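Local coordinates for putative aldehyde dehydrogenase AldY (Bacillus subtilis, PDB 4DNG), which probably oxidises aldehydes to carboxylates with NAD(+) as the hydride acceptor and may protect the cell against stress from ethanol and related compounds, at residues 165-169 with 170-174. Numbering follows the deposited sequence.
Sequences APAIA and LGNSV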
loop_
_atom_site.group_PDB
_atom_site.type_symbol
_atom_site.label_atom_id
_atom_site.label_comp_id
_atom_site.label_asym_id
_atom_site.label_seq_id
_atom_site.Cartn_x
_atom_site.Cartn_y
_atom_site.Cartn_z
ATOM N N ALA A 165 -9.421 -2.753 16.890
ATOM C CA ALA A 165 -10.548 -1.822 17.106
ATOM C C ALA A 165 -11.012 -1.056 15.842
ATOM O O ALA A 165 -12.203 -0.997 15.564
ATOM C CB ALA A 165 -10.268 -0.883 18.281
ATOM N N PRO A 166 -10.078 -0.473 15.067
ATOM C CA PRO A 166 -10.513 0.080 13.772
ATOM C C PRO A 166 -11.131 -0.966 12.833
ATOM O O PRO A 166 -12.152 -0.704 12.195
ATOM C CB PRO A 166 -9.222 0.631 13.162
ATOM C CG PRO A 166 -8.109 0.203 14.071
ATOM C CD PRO A 166 -8.713 -0.047 15.415
ATOM N N ALA A 167 -10.529 -2.147 12.764
ATOM C CA ALA A 167 -11.067 -3.222 11.944
ATOM C C ALA A 167 -12.546 -3.451 12.238
ATOM O O ALA A 167 -13.397 -3.379 11.344
ATOM C CB ALA A 167 -10.293 -4.501 12.185
ATOM N N ILE A 168 -12.837 -3.736 13.502
ATOM C CA ILE A 168 -14.201 -3.998 13.919
ATOM C C ILE A 168 -15.112 -2.760 13.771
ATOM O O ILE A 168 -16.262 -2.880 13.357
ATOM C CB ILE A 168 -14.228 -4.581 15.347
ATOM C CG1 ILE A 168 -13.719 -6.026 15.299
ATOM C CG2 ILE A 168 -15.626 -4.468 15.958
ATOM C CD1 ILE A 168 -13.251 -6.555 16.637
ATOM N N ALA A 169 -14.583 -1.580 14.073
ATOM C CA ALA A 169 -15.332 -0.338 13.921
ATOM C C ALA A 169 -15.857 -0.152 12.508
ATOM O O ALA A 169 -16.951 0.381 12.309
ATOM C CB ALA A 169 -14.458 0.842 14.294
ATOM N N LEU A 170 -15.074 -0.596 11.527
ATOM C CA LEU A 170 -15.366 -0.302 10.133
ATOM C C LEU A 170 -15.894 -1.523 9.389
ATOM O O LEU A 170 -15.740 -1.658 8.164
ATOM C CB LEU A 170 -14.128 0.317 9.466
ATOM C CG LEU A 170 -13.727 1.662 10.100
ATOM C CD1 LEU A 170 -12.281 2.019 9.819
ATOM C CD2 LEU A 170 -14.659 2.775 9.632
ATOM N N GLY A 171 -16.512 -2.419 10.149
ATOM C CA GLY A 171 -17.269 -3.527 9.584
ATOM C C GLY A 171 -16.445 -4.683 9.085
ATOM O O GLY A 171 -16.937 -5.517 8.325
ATOM N N ASN A 172 -15.187 -4.743 9.494
ATOM C CA ASN A 172 -14.348 -5.879 9.128
ATOM C C ASN A 172 -14.435 -6.981 10.174
ATOM O O ASN A 172 -14.995 -6.787 11.250
ATOM C CB ASN A 172 -12.895 -5.440 8.955
ATOM C CG ASN A 172 -12.753 -4.287 7.997
ATOM O OD1 ASN A 172 -12.945 -4.454 6.784
ATOM N ND2 ASN A 172 -12.415 -3.099 8.532
ATOM N N SER A 173 -13.897 -8.139 9.832
ATOM C CA SER A 173 -13.663 -9.203 10.790
ATOM C C SER A 173 -12.157 -9.380 10.892
ATOM O O SER A 173 -11.405 -8.763 10.127
ATOM C CB SER A 173 -14.295 -10.493 10.308
ATOM O OG SER A 173 -13.544 -11.009 9.215
ATOM N N VAL A 174 -11.707 -10.235 11.807
ATOM C CA VAL A 174 -10.296 -10.231 12.208
ATOM C C VAL A 174 -9.889 -11.620 12.653
ATOM O O VAL A 174 -10.551 -12.245 13.495
ATOM C CB VAL A 174 -10.045 -9.241 13.384
ATOM C CG1 VAL A 174 -8.563 -9.165 13.794
ATOM C CG2 VAL A 174 -10.561 -7.856 13.032
#
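Ala167 O accepts from three donors where the helix ending at Ala169 turns over into strand 173-177. Asn172 N reaches it at 2.9 Å, tilted from the carbonyl plane, and Asn172 ND2 at 3.0 Å, in that plane on a lone pair. Leu170 N comes from above the plane at 3.3 Å, and gives a shorter bond of 3.0 Å to Pro166 O, the last i to i+4 link of the helix. With Gly171 N on Ile168 O (3.3 Å), the Asn172 N bond to Ala167 O completes a Schellman motif, whose C-prime residue, Gly171, has the required positive phi (78°). Ile168 O takes a further bond from Trp60 NE1.

The Asn172 side chain thus seconds its own backbone N. With CG beside that N (chi1 -53°), the amide folds back over the helix end, while ND2 also donates to Phe468 O and OD1 accepts from Gly145 N, so both ends of this buried amide are satisfied. A leucine here would probably leave Gly145 N and Phe468 O without these partners and the C-cap held by backbone bonds alone. Beyond the turn, Val174 CG2 packs on Ala167 CB at 3.5 Å, closing the strand onto the helix.

The turn lies within the beta-alpha-beta unit of strand 135-150, helix 156-169 and strand 173-177, the two strands running parallel in one sheet. Helix 98-118 packs against Ala165, Pro166 and Ala169, whereas Phe468 of helix 462-468 touches Pro166, Ala167 and Leu170; Ser173 pairs through its backbone with Gly145 and Ile147 of strand 135-150.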